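Local coordinates for putative sodium:solute symporter (Proteus mirabilis, PDB 5NV9), which uses the sodium gradient to drive uptake of sialic acid across the bacterial inner membrane, with two sodium ions carried per substrate, at residues T224-W229 / D233-V238; W76-G81 / N457-G462; I262-D265 / E269-R272; G51-A56 / V258-V263; V297-Q300 / L305-A308. All coordinates share one frame; numbering follows the deposited sequence. Where two conformers were deposited one is given.

Interaction 1. Residues T224-W229 / D233-V238; sequences TTQWRW and DSTIPV
The guanidinium of R228 is bonded along its edge by three residues while a methyl group sits on one face. At the edge, NH1 of R228 gives a nearly straight bond to OD2 of D233 (2.8 Å, 167°), the core of a salt bridge. OD2 receives it on its anti lone pair, and the two flat groups are turned 68° apart. NE of R228 bonds to the T225 carbonyl, and NH2 to OE1 of Q226 (3.2 Å). These in-plane bonds fix the rotation of the group. Over its centre lies CG2 of T235, 3.5 Å from R228 CZ. The R228 chain starts with CG between backbone N and carbonyl carbon (chi1 60°) and then runs extended to NE.

T235 is the N-cap of helix 236-253, the transmembrane helix that follows this periplasmic loop. Its OG1 donates to the R228 carbonyl O at 2.9 Å. One residue on, I236 N donates to Q226 O (3.0 Å), so the loop carbonyls of Q226 and R228 both meet the helix start. A water links Q226 NE2 to the S234 carbonyl.

The other flank is apolar. I236 CG2 meets the edge of the W227 ring, 3.4 Å from CE3, and P237 CG lies over one face of that ring. P237 CB rests against W229 CE3 at 3.6 Å. S234 OG turns elsewhere, to N457.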
# COMPACT_ATOMS: atom_id res chain seq x y z
N THR A 224 -23.72 -11.04 12.93
CA THR A 224 -23.64 -10.51 14.28
C THR A 224 -22.87 -11.48 15.20
O THR A 224 -22.45 -11.10 16.28
CB THR A 224 -25.03 -10.21 14.84
OG1 THR A 224 -25.83 -11.38 14.77
CG2 THR A 224 -25.69 -9.14 14.04
N THR A 225 -22.66 -12.71 14.74
CA THR A 225 -21.80 -13.64 15.44
C THR A 225 -20.35 -13.16 15.47
O THR A 225 -19.55 -13.64 16.30
CB THR A 225 -21.83 -15.04 14.80
OG1 THR A 225 -21.62 -14.93 13.40
CG2 THR A 225 -23.19 -15.69 15.02
N GLN A 226 -20.00 -12.22 14.59
CA GLN A 226 -18.68 -11.59 14.64
C GLN A 226 -18.61 -10.31 15.50
O GLN A 226 -17.56 -9.67 15.56
CB GLN A 226 -18.22 -11.30 13.24
CG GLN A 226 -18.02 -12.57 12.48
CD GLN A 226 -16.90 -13.40 13.06
OE1 GLN A 226 -17.13 -14.43 13.72
NE2 GLN A 226 -15.68 -12.93 12.87
N TRP A 227 -19.70 -9.93 16.16
CA TRP A 227 -19.64 -8.80 17.08
C TRP A 227 -19.34 -9.41 18.47
O TRP A 227 -20.24 -9.71 19.24
CB TRP A 227 -20.94 -7.97 17.08
CG TRP A 227 -20.87 -6.81 18.03
CD1 TRP A 227 -21.49 -6.72 19.24
CD2 TRP A 227 -20.11 -5.59 17.88
NE1 TRP A 227 -21.18 -5.51 19.85
CE2 TRP A 227 -20.33 -4.81 19.04
CE3 TRP A 227 -19.28 -5.09 16.88
CZ2 TRP A 227 -19.74 -3.56 19.23
CZ3 TRP A 227 -18.69 -3.83 17.07
CH2 TRP A 227 -18.93 -3.09 18.24
N ARG A 228 -18.05 -9.59 18.76
CA ARG A 228 -17.65 -10.23 19.99
C ARG A 228 -16.20 -9.90 20.17
O ARG A 228 -15.51 -9.76 19.20
CB ARG A 228 -17.84 -11.74 19.93
CG ARG A 228 -17.07 -12.45 18.85
CD ARG A 228 -17.32 -13.95 18.86
NE ARG A 228 -16.80 -14.49 17.59
CZ ARG A 228 -15.63 -15.12 17.40
NH1 ARG A 228 -14.81 -15.42 18.37
NH2 ARG A 228 -15.28 -15.47 16.16
N TRP A 229 -15.75 -9.75 21.42
CA TRP A 229 -14.34 -9.59 21.68
C TRP A 229 -13.59 -10.92 21.42
O TRP A 229 -14.10 -12.02 21.70
CB TRP A 229 -14.07 -9.14 23.15
CG TRP A 229 -12.66 -8.75 23.26
CD1 TRP A 229 -11.65 -9.46 23.87
CD2 TRP A 229 -12.04 -7.64 22.61
NE1 TRP A 229 -10.43 -8.81 23.65
CE2 TRP A 229 -10.65 -7.70 22.89
CE3 TRP A 229 -12.53 -6.59 21.82
CZ2 TRP A 229 -9.76 -6.75 22.43
CZ3 TRP A 229 -11.63 -5.66 21.34
CH2 TRP A 229 -10.26 -5.74 21.65
N ASP A 233 -9.22 -14.22 17.18
CA ASP A 233 -10.02 -14.24 15.95
C ASP A 233 -10.20 -12.82 15.48
O ASP A 233 -10.20 -11.89 16.29
CB ASP A 233 -11.45 -14.80 16.20
CG ASP A 233 -11.47 -16.27 16.72
OD1 ASP A 233 -10.52 -17.04 16.46
OD2 ASP A 233 -12.45 -16.64 17.41
N SER A 234 -10.48 -12.71 14.18
CA SER A 234 -10.61 -11.46 13.47
C SER A 234 -12.04 -11.03 13.44
O SER A 234 -12.64 -10.86 12.39
CB SER A 234 -10.08 -11.62 12.02
OG SER A 234 -8.65 -11.82 12.05
N THR A 235 -12.56 -10.78 14.62
CA THR A 235 -13.93 -10.29 14.80
C THR A 235 -14.00 -8.78 14.48
O THR A 235 -12.98 -8.13 14.21
CB THR A 235 -14.31 -10.56 16.25
OG1 THR A 235 -13.46 -9.78 17.08
CG2 THR A 235 -14.10 -12.10 16.59
N ILE A 236 -15.19 -8.23 14.55
CA ILE A 236 -15.44 -6.86 14.21
C ILE A 236 -14.68 -5.85 15.10
O ILE A 236 -14.08 -4.91 14.60
CB ILE A 236 -16.96 -6.56 14.16
CG1 ILE A 236 -17.60 -7.19 12.90
CG2 ILE A 236 -17.17 -5.05 14.17
CD1 ILE A 236 -19.10 -7.47 13.02
N PRO A 237 -14.73 -6.02 16.43
CA PRO A 237 -13.89 -5.17 17.31
C PRO A 237 -12.37 -5.29 17.04
O PRO A 237 -11.68 -4.26 16.98
CB PRO A 237 -14.21 -5.70 18.71
CG PRO A 237 -15.57 -6.30 18.58
CD PRO A 237 -15.64 -6.88 17.21
N VAL A 238 -11.87 -6.51 16.85
CA VAL A 238 -10.41 -6.72 16.55
C VAL A 238 -9.92 -6.04 15.26
O VAL A 238 -8.93 -5.29 15.24
CB VAL A 238 -10.09 -8.22 16.56
CG1 VAL A 238 -8.63 -8.46 16.21
CG2 VAL A 238 -10.44 -8.78 17.94
O HOH W 1 -15.26 -10.21 11.43

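Interaction 2. Residues W76-G81 / N457-G462; sequences WTFIIG and NFFFYG. With SLB (N-acetyl-beta-neuraminic acid), chain D.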
# COMPACT_ATOMS: atom_id res chain seq x y z
N TRP A 76 -18.32 -9.33 4.66
CA TRP A 76 -17.84 -7.99 4.36
C TRP A 76 -17.27 -7.30 5.58
O TRP A 76 -16.99 -6.11 5.49
CB TRP A 76 -18.96 -7.11 3.84
CG TRP A 76 -19.42 -7.35 2.44
CD1 TRP A 76 -19.53 -8.55 1.81
CD2 TRP A 76 -19.89 -6.37 1.54
NE1 TRP A 76 -19.99 -8.37 0.53
CE2 TRP A 76 -20.20 -7.03 0.33
CE3 TRP A 76 -20.01 -4.97 1.61
CZ2 TRP A 76 -20.70 -6.36 -0.78
CZ3 TRP A 76 -20.48 -4.30 0.50
CH2 TRP A 76 -20.80 -4.99 -0.71
N THR A 77 -17.08 -7.96 6.71
CA THR A 77 -16.68 -7.19 7.90
C THR A 77 -15.42 -6.32 7.74
O THR A 77 -15.35 -5.26 8.31
CB THR A 77 -16.54 -8.05 9.16
OG1 THR A 77 -15.69 -9.15 8.91
CG2 THR A 77 -17.88 -8.52 9.60
N PHE A 78 -14.43 -6.78 6.98
CA PHE A 78 -13.23 -6.03 6.73
C PHE A 78 -13.40 -4.65 6.08
O PHE A 78 -12.55 -3.80 6.21
CB PHE A 78 -12.28 -6.83 5.86
CG PHE A 78 -11.39 -7.78 6.62
CD1 PHE A 78 -11.91 -8.65 7.62
CD2 PHE A 78 -10.06 -7.93 6.26
CE1 PHE A 78 -11.10 -9.56 8.27
CE2 PHE A 78 -9.22 -8.83 6.94
CZ PHE A 78 -9.75 -9.66 7.93
N ILE A 79 -14.53 -4.44 5.40
CA ILE A 79 -14.80 -3.17 4.75
C ILE A 79 -14.86 -2.04 5.81
O ILE A 79 -14.63 -0.88 5.49
CB ILE A 79 -16.07 -3.20 3.83
CG1 ILE A 79 -15.93 -2.17 2.70
CG2 ILE A 79 -17.37 -3.00 4.64
CD1 ILE A 79 -17.14 -2.04 1.80
N ILE A 80 -15.11 -2.36 7.07
CA ILE A 80 -15.03 -1.33 8.12
C ILE A 80 -13.63 -0.67 8.03
O ILE A 80 -13.50 0.55 8.16
CB ILE A 80 -15.39 -1.90 9.51
CG1 ILE A 80 -16.87 -2.31 9.54
CG2 ILE A 80 -15.24 -0.86 10.61
CD1 ILE A 80 -17.18 -3.36 10.59
N GLY A 81 -12.61 -1.45 7.68
CA GLY A 81 -11.27 -0.91 7.43
C GLY A 81 -11.17 0.29 6.52
O GLY A 81 -10.41 1.21 6.80
N ASN A 457 -4.07 -12.48 17.79
CA ASN A 457 -4.41 -12.19 16.42
C ASN A 457 -3.44 -11.15 15.82
O ASN A 457 -2.96 -10.24 16.51
CB ASN A 457 -5.90 -11.73 16.38
CG ASN A 457 -6.38 -11.53 14.93
OD1 ASN A 457 -6.10 -10.49 14.31
ND2 ASN A 457 -6.99 -12.56 14.37
N PHE A 458 -3.10 -11.27 14.55
CA PHE A 458 -2.16 -10.32 13.90
C PHE A 458 -2.61 -8.87 13.95
O PHE A 458 -1.78 -7.97 13.90
CB PHE A 458 -1.88 -10.74 12.44
CG PHE A 458 -3.05 -10.55 11.53
CD1 PHE A 458 -4.01 -11.57 11.39
CD2 PHE A 458 -3.21 -9.39 10.82
CE1 PHE A 458 -5.10 -11.41 10.56
CE2 PHE A 458 -4.30 -9.23 9.98
CZ PHE A 458 -5.25 -10.23 9.87
N PHE A 459 -3.91 -8.62 14.04
CA PHE A 459 -4.41 -7.25 14.16
C PHE A 459 -3.91 -6.51 15.40
O PHE A 459 -3.93 -5.27 15.42
CB PHE A 459 -5.94 -7.16 14.10
CG PHE A 459 -6.49 -7.20 12.70
CD1 PHE A 459 -6.19 -6.20 11.78
CD2 PHE A 459 -7.31 -8.27 12.29
CE1 PHE A 459 -6.73 -6.23 10.48
CE2 PHE A 459 -7.86 -8.30 11.02
CZ PHE A 459 -7.55 -7.28 10.10
N PHE A 460 -3.46 -7.25 16.40
CA PHE A 460 -2.95 -6.64 17.61
C PHE A 460 -1.51 -6.15 17.52
O PHE A 460 -1.10 -5.39 18.38
CB PHE A 460 -3.10 -7.62 18.75
CG PHE A 460 -4.52 -7.73 19.24
CD1 PHE A 460 -5.17 -6.63 19.72
CD2 PHE A 460 -5.22 -8.94 19.19
CE1 PHE A 460 -6.51 -6.70 20.16
CE2 PHE A 460 -6.51 -9.03 19.65
CZ PHE A 460 -7.17 -7.90 20.14
N TYR A 461 -0.73 -6.64 16.55
CA TYR A 461 0.67 -6.32 16.46
C TYR A 461 0.90 -4.82 16.30
O TYR A 461 1.77 -4.27 16.98
CB TYR A 461 1.39 -7.05 15.33
CG TYR A 461 1.32 -8.57 15.33
CD1 TYR A 461 0.99 -9.29 16.45
CD2 TYR A 461 1.61 -9.28 14.19
CE1 TYR A 461 0.94 -10.67 16.43
CE2 TYR A 461 1.52 -10.65 14.15
CZ TYR A 461 1.19 -11.32 15.29
OH TYR A 461 1.10 -12.65 15.28
N GLY A 462 0.10 -4.16 15.46
CA GLY A 462 0.24 -2.72 15.20
C GLY A 462 -0.12 -1.86 16.39
O GLY A 462 0.59 -0.91 16.71
C1 SLB D . -3.23 -3.28 -0.48
C2 SLB D . -3.68 -2.60 0.78
C3 SLB D . -3.84 -3.64 1.87
C4 SLB D . -4.50 -3.06 3.15
C5 SLB D . -5.86 -2.52 2.70
C6 SLB D . -5.66 -1.47 1.59
C7 SLB D . -6.96 -0.87 1.04
C8 SLB D . -6.69 0.14 -0.05
C9 SLB D . -7.97 0.86 -0.48
C10 SLB D . -7.79 -2.37 4.22
C11 SLB D . -8.50 -1.42 5.15
N5 SLB D . -6.59 -1.93 3.82
O1A SLB D . -4.13 -3.64 -1.32
O1B SLB D . -1.98 -3.52 -0.64
O2 SLB D . -2.72 -1.58 1.20
O4 SLB D . -4.69 -4.11 4.16
O6 SLB D . -4.97 -2.04 0.48
O7 SLB D . -7.79 -1.88 0.46
O8 SLB D . -5.73 1.09 0.39
O9 SLB D . -8.52 1.67 0.58
O10 SLB D . -8.29 -3.44 3.83
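Aromatic contact carries this meeting of F78 and F459. The rings form an offset edge-to-face pair, with the edge of F459 directed at the face of F78. Their centroids are 5.6 Å apart and their planes stand at 67°. The touching atoms are the outer ones: F78 CZ lies 3.9 Å from F459 CE2. F459 reaches across with CG anti to its own carbonyl carbon (chi1 -81°). On one face of the F459 ring, over its centre, sits CE2 of F458. F243, a residue of the sialic acid pocket, also meets both F78 and F459 edge-to-face, and K70 makes a cation-pi contact with F78.

No polar bond links the two segments. N457 OD1 accepts from F459 N (2.9 Å), a capping bond at the turn leading into helix 459-475. N457 ND2 donates to T232 O in the periplasmic loop.

Substrate contact comes from the other end of 76-81. G81 C is 3.5 Å from C11, the methyl carbon of the N-acetyl group of the bound sialic acid.

The pair joins the approach to helix 80-87 with the region leading into helix 459-475, on the periplasmic side. Helix 236-253 also packs here, with L239 touching F78, and helix 267-301 adds F289 beside the same ring.

Interaction 3. Residues I262-D265 / E269-R272; sequences IVTD and ETKR
OG1 of T270 has two partners: it lies 2.9 Å from OG1 of T264, and it also bonds to the carbonyl O of S266. Both threonines are buried. The contact belongs to the cytoplasmic turn that leads from the loop after helix 255-258 into the first turns of helix 267-301.

T264 supplies the loop side. Its OG1 stands between backbone N and carbonyl carbon (chi1 41°), which turns the hydroxyl to T270 and the methyl to E269. The two threonine side chains cross at about a right angle. The rest of the contact is apolar: T264 CB is 3.9 Å from E269 CB, and CG2 is equally far from that carbon.

Beyond CB, the E269 chain bends at chi2 (-58°) and leads away from the loop. Its carboxylate has two partners. OE1 accepts from the backbone N of G47, at the start of helix 47-58. OE2 forms a salt bridge with R272, one helical turn on. The loop is also held from helix 89-102, where R101 NH1 donates to the T264 carbonyl.

In the salt bridge, R272 NH1 reaches OE2 of E269 at 2.9 Å, on the syn side and 24° out of the carboxylate plane.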
# COMPACT_ATOMS: atom_id res chain seq x y z
N ILE A 262 3.33 16.47 -0.09
CA ILE A 262 4.27 17.57 -0.32
C ILE A 262 4.50 17.86 -1.83
O ILE A 262 5.26 18.77 -2.19
CB ILE A 262 5.60 17.32 0.45
CG1 ILE A 262 6.26 15.99 0.12
CG2 ILE A 262 5.29 17.20 1.95
CD1 ILE A 262 7.25 16.06 -1.00
N VAL A 263 3.88 17.09 -2.72
CA VAL A 263 4.04 17.35 -4.16
C VAL A 263 3.13 18.44 -4.71
O VAL A 263 3.34 18.92 -5.86
CB VAL A 263 3.85 16.07 -5.01
CG1 VAL A 263 4.89 15.05 -4.69
CG2 VAL A 263 2.46 15.49 -4.88
N THR A 264 2.09 18.78 -3.95
CA THR A 264 1.15 19.85 -4.27
C THR A 264 1.70 21.22 -3.85
O THR A 264 2.42 21.35 -2.85
CB THR A 264 -0.14 19.63 -3.52
OG1 THR A 264 0.16 19.16 -2.17
CG2 THR A 264 -0.91 18.58 -4.20
N ASP A 265 1.24 22.26 -4.52
CA ASP A 265 1.87 23.56 -4.36
C ASP A 265 1.26 24.40 -3.25
O ASP A 265 1.84 25.36 -2.82
CB ASP A 265 1.86 24.32 -5.68
CG ASP A 265 2.98 25.27 -5.78
OD1 ASP A 265 4.13 24.82 -5.78
OD2 ASP A 265 2.72 26.49 -5.85
N GLU A 269 -4.59 22.61 -2.46
CA GLU A 269 -4.43 21.44 -3.35
C GLU A 269 -4.16 20.17 -2.53
O GLU A 269 -4.57 19.10 -2.93
CB GLU A 269 -3.30 21.68 -4.36
CG GLU A 269 -3.72 22.65 -5.47
CD GLU A 269 -4.95 22.14 -6.23
OE1 GLU A 269 -5.15 20.90 -6.32
OE2 GLU A 269 -5.76 22.96 -6.73
N THR A 270 -3.51 20.34 -1.36
CA THR A 270 -3.32 19.27 -0.41
C THR A 270 -4.61 18.72 0.10
O THR A 270 -4.76 17.49 0.18
CB THR A 270 -2.36 19.68 0.74
OG1 THR A 270 -1.16 20.26 0.17
CG2 THR A 270 -1.98 18.52 1.53
N LYS A 271 -5.56 19.59 0.47
CA LYS A 271 -6.90 19.13 0.80
C LYS A 271 -7.59 18.33 -0.34
O LYS A 271 -8.29 17.30 -0.14
CB LYS A 271 -7.78 20.33 1.17
CG LYS A 271 -8.89 20.00 2.12
CD LYS A 271 -10.02 21.04 2.14
CE LYS A 271 -9.53 22.45 2.00
NZ LYS A 271 -8.59 22.86 3.09
N ARG A 272 -7.43 18.83 -1.56
CA ARG A 272 -7.95 18.12 -2.70
C ARG A 272 -7.37 16.71 -2.85
O ARG A 272 -8.09 15.80 -3.28
CB ARG A 272 -7.73 18.95 -3.96
CG ARG A 272 -8.71 20.07 -3.99
CD ARG A 272 -8.37 21.08 -5.06
NE ARG A 272 -9.48 22.01 -5.19
CZ ARG A 272 -9.61 22.93 -6.15
NH1 ARG A 272 -8.67 23.08 -7.08
NH2 ARG A 272 -10.71 23.70 -6.19

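Interaction 4. Residues G51-A56 / V258-V263; sequences GVSVFA and VQRYIV. With NA (sodium ion), chain B.
The guanidinium of R260 meets S53 at its edge, with the serine oxygen only 5° out of the plane. NE of R260 donates to S53 OG at 2.9 Å and 163°. NH2 of R260 is 3.3 Å from that same OG. CB of S53 also lies at this edge, close to the guanidinium plane. I175 and V178 of helix 155-203 touch the R260 side chain as well.

S53 presents its hydroxyl with OG anti to the backbone N. Its strongest polar partner is D182, through OD2. The oxygen therefore links an arginine and an aspartate in a buried place, and the nearby carboxylate probably eases the burial of the positive charge.

Apolar contact comes from V54. Its CG2 rests 3.6 Å from R260 CB and near CG, and the two side chains slide past each other in opposite directions. The R260 chain bends at chi2 (83°), which lays this part against the valine and carries NE back to S53.

The segment 51-56 ends in a sodium site. A56 O binds the ion at 2.1 Å, together with L59, A339, S342 and S343. D182 binds the second ion, Na3. S53, bonded to D182, is in the second shell of that ion, and the R260 side chain lies about 4 Å from it at the nearest atom. The first is the Na2 site conserved in this family of LeuT-fold symporters.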
# COMPACT_ATOMS: atom_id res chain seq x y z
N GLY A 51 -4.12 12.72 -5.24
CA GLY A 51 -5.11 11.91 -4.50
C GLY A 51 -5.45 10.58 -5.13
O GLY A 51 -5.62 9.59 -4.43
N VAL A 52 -5.56 10.54 -6.46
CA VAL A 52 -5.66 9.26 -7.17
C VAL A 52 -4.38 8.39 -7.00
O VAL A 52 -4.40 7.13 -6.98
CB VAL A 52 -5.97 9.45 -8.70
CG1 VAL A 52 -6.14 8.06 -9.34
CG2 VAL A 52 -7.30 10.26 -8.88
N SER A 53 -3.27 9.05 -6.98
CA SER A 53 -1.98 8.38 -6.80
C SER A 53 -1.85 7.74 -5.40
O SER A 53 -1.22 6.67 -5.26
CB SER A 53 -0.81 9.37 -7.02
OG SER A 53 0.43 8.71 -6.79
N VAL A 54 -2.46 8.39 -4.40
CA VAL A 54 -2.44 7.86 -3.00
C VAL A 54 -3.27 6.58 -3.00
O VAL A 54 -2.85 5.60 -2.49
CB VAL A 54 -3.09 8.84 -1.97
CG1 VAL A 54 -3.37 8.12 -0.66
CG2 VAL A 54 -2.24 10.06 -1.70
N PHE A 55 -4.47 6.62 -3.59
CA PHE A 55 -5.37 5.43 -3.68
C PHE A 55 -4.67 4.28 -4.40
O PHE A 55 -4.70 3.14 -3.93
CB PHE A 55 -6.72 5.81 -4.33
CG PHE A 55 -7.71 4.67 -4.47
CD1 PHE A 55 -8.34 4.16 -3.35
CD2 PHE A 55 -8.04 4.13 -5.73
CE1 PHE A 55 -9.25 3.13 -3.46
CE2 PHE A 55 -8.95 3.09 -5.84
CZ PHE A 55 -9.56 2.60 -4.71
N ALA A 56 -4.00 4.58 -5.53
CA ALA A 56 -3.36 3.53 -6.36
C ALA A 56 -2.08 2.98 -5.71
O ALA A 56 -1.78 1.82 -5.86
CB ALA A 56 -3.07 4.02 -7.76
N VAL A 258 2.87 9.66 2.47
CA VAL A 258 3.24 10.95 3.00
C VAL A 258 3.92 11.80 1.95
O VAL A 258 3.73 13.01 1.88
CB VAL A 258 4.17 10.84 4.27
CG1 VAL A 258 4.63 12.21 4.68
CG2 VAL A 258 3.43 10.24 5.44
N GLN A 259 4.72 11.18 1.11
CA GLN A 259 5.30 11.88 -0.05
C GLN A 259 4.29 12.62 -0.94
O GLN A 259 4.60 13.69 -1.49
CB GLN A 259 6.06 10.87 -0.90
CG GLN A 259 7.34 11.40 -1.50
CD GLN A 259 7.98 10.38 -2.40
OE1 GLN A 259 7.84 9.17 -2.14
NE2 GLN A 259 8.64 10.82 -3.50
N ARG A 260 3.08 12.08 -1.09
CA ARG A 260 2.05 12.76 -1.89
C ARG A 260 1.52 14.03 -1.24
O ARG A 260 0.90 14.83 -1.91
CB ARG A 260 0.87 11.85 -2.21
CG ARG A 260 1.06 11.00 -3.44
CD ARG A 260 1.84 9.75 -3.17
NE ARG A 260 2.14 9.04 -4.42
CZ ARG A 260 3.26 8.35 -4.66
NH1 ARG A 260 4.19 8.23 -3.73
NH2 ARG A 260 3.46 7.81 -5.84
N TYR A 261 1.73 14.22 0.07
CA TYR A 261 1.28 15.42 0.74
C TYR A 261 2.11 16.66 0.41
O TYR A 261 1.65 17.78 0.66
CB TYR A 261 1.27 15.22 2.28
CG TYR A 261 0.41 14.02 2.79
CD1 TYR A 261 -0.64 13.46 2.05
CD2 TYR A 261 0.68 13.48 4.04
CE1 TYR A 261 -1.41 12.39 2.56
CE2 TYR A 261 -0.10 12.44 4.57
CZ TYR A 261 -1.11 11.87 3.84
OH TYR A 261 -1.81 10.82 4.47
N ILE A 262 3.33 16.47 -0.09
CA ILE A 262 4.27 17.57 -0.32
C ILE A 262 4.50 17.86 -1.83
O ILE A 262 5.26 18.77 -2.19
CB ILE A 262 5.60 17.32 0.45
CG1 ILE A 262 6.26 15.99 0.12
CG2 ILE A 262 5.29 17.20 1.95
CD1 ILE A 262 7.25 16.06 -1.00
N VAL A 263 3.88 17.09 -2.72
CA VAL A 263 4.04 17.35 -4.16
C VAL A 263 3.13 18.44 -4.71
O VAL A 263 3.34 18.92 -5.86
CB VAL A 263 3.85 16.07 -5.01
CG1 VAL A 263 4.89 15.05 -4.69
CG2 VAL A 263 2.46 15.49 -4.88
NA NA B . -1.53 -0.19 -6.58

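Interaction 5. Residues V297-Q300 / L305-A308; sequences VYYQ and LLPA
L305 and L306 fold back against Y299 and Y298, in the periplasmic loop that follows the end of helix 267-301. The loop leads on to helix 315-323.

L305 comes first and points toward the helix. Its CB meets the edge of the Y299 ring, 3.7 Å from CE1. Further out, CD1 reaches Y298, lying 3.3 Å from the hydroxyl oxygen OH and 3.9 Å from CE2. L305 thus touches both tyrosines, and crosses each at about a right angle.

L306 follows and takes the face of Y299. Its CG is anti to the carbonyl carbon (chi1 -66°), which swings the branched end over the ring. CD2 makes a CH-pi contact, 4.0 Å from the ring centroid and 18° off the normal. CG of L306 is 3.8 Å from CD1 of Y299.

Helix 315-323 packs here too: F319 meets the Y298 ring edge-to-face and also touches Y299. Y72 of helix 61-73 touches both Y299 and L306.

The Y299 ring lies between two residues: L306 CD2 is on one face, and CD2 of Y298 sits over the centre of the opposite face, 3.6 Å above its plane.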
# COMPACT_ATOMS: atom_id res chain seq x y z
N VAL A 297 -22.30 -16.43 -5.39
CA VAL A 297 -23.60 -16.74 -5.97
C VAL A 297 -23.45 -17.41 -7.34
O VAL A 297 -24.11 -18.41 -7.61
CB VAL A 297 -24.52 -15.54 -6.02
CG1 VAL A 297 -25.85 -15.93 -6.62
CG2 VAL A 297 -24.71 -15.00 -4.63
N TYR A 298 -22.55 -16.91 -8.18
CA TYR A 298 -22.39 -17.48 -9.46
C TYR A 298 -21.93 -18.94 -9.39
O TYR A 298 -22.48 -19.76 -10.12
CB TYR A 298 -21.45 -16.66 -10.34
CG TYR A 298 -21.18 -17.25 -11.71
CD1 TYR A 298 -22.09 -17.10 -12.78
CD2 TYR A 298 -20.03 -17.97 -11.96
CE1 TYR A 298 -21.84 -17.66 -14.02
CE2 TYR A 298 -19.78 -18.52 -13.19
CZ TYR A 298 -20.66 -18.35 -14.23
OH TYR A 298 -20.30 -18.93 -15.45
N TYR A 299 -20.97 -19.29 -8.54
CA TYR A 299 -20.52 -20.67 -8.54
C TYR A 299 -21.39 -21.63 -7.70
O TYR A 299 -21.20 -22.83 -7.79
CB TYR A 299 -19.02 -20.75 -8.17
CG TYR A 299 -18.16 -20.25 -9.30
CD1 TYR A 299 -17.95 -21.02 -10.46
CD2 TYR A 299 -17.53 -19.03 -9.21
CE1 TYR A 299 -17.16 -20.55 -11.51
CE2 TYR A 299 -16.71 -18.57 -10.23
CZ TYR A 299 -16.52 -19.31 -11.40
OH TYR A 299 -15.74 -18.79 -12.43
N GLN A 300 -22.32 -21.10 -6.89
CA GLN A 300 -23.39 -21.87 -6.31
C GLN A 300 -24.46 -22.21 -7.36
O GLN A 300 -25.09 -23.22 -7.25
CB GLN A 300 -24.07 -21.08 -5.21
CG GLN A 300 -23.24 -20.94 -3.94
CD GLN A 300 -23.05 -22.27 -3.23
OE1 GLN A 300 -22.00 -22.83 -3.25
NE2 GLN A 300 -24.09 -22.75 -2.62
N LEU A 305 -18.57 -25.83 -12.58
CA LEU A 305 -17.53 -25.00 -13.13
C LEU A 305 -16.29 -24.89 -12.25
O LEU A 305 -15.25 -24.41 -12.73
CB LEU A 305 -18.07 -23.61 -13.43
CG LEU A 305 -19.10 -23.51 -14.55
CD1 LEU A 305 -19.43 -22.05 -14.80
CD2 LEU A 305 -18.63 -24.16 -15.84
N LEU A 306 -16.37 -25.32 -10.99
CA LEU A 306 -15.18 -25.38 -10.14
C LEU A 306 -14.65 -26.79 -10.02
O LEU A 306 -15.37 -27.69 -9.64
CB LEU A 306 -15.46 -24.92 -8.71
CG LEU A 306 -15.82 -23.48 -8.49
CD1 LEU A 306 -15.94 -23.27 -7.01
CD2 LEU A 306 -14.79 -22.54 -9.11
N PRO A 307 -13.35 -26.98 -10.27
CA PRO A 307 -12.76 -28.27 -9.90
C PRO A 307 -12.78 -28.46 -8.39
O PRO A 307 -12.56 -27.51 -7.66
CB PRO A 307 -11.32 -28.16 -10.39
CG PRO A 307 -11.16 -26.80 -10.99
CD PRO A 307 -12.37 -25.98 -10.71
N ALA A 308 -13.06 -29.68 -7.90
CA ALA A 308 -13.00 -29.93 -6.44
C ALA A 308 -11.59 -29.62 -5.92
O ALA A 308 -10.61 -29.78 -6.63
CB ALA A 308 -13.39 -31.37 -6.11

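Interactions 1 and 2 form one periplasmic patch, with centres 10 Å apart. They touch at several points, among them I236 against T77. Interactions 3 and 4 form a second patch toward the cytoplasm, with centres 9 Å apart, and share I262 and V263. Interaction 5 stands alone, about 46 Å from interaction 3 between centres, although both use helix 267-301. That helix therefore spans the membrane from one to the other. Along the chain, interaction 2 encloses 1, 3 and 5, while interactions 2 and 4 alternate. Interaction 2 borders the substrate through G81, toward the periplasmic side; interaction 4 lies by the sodium sites.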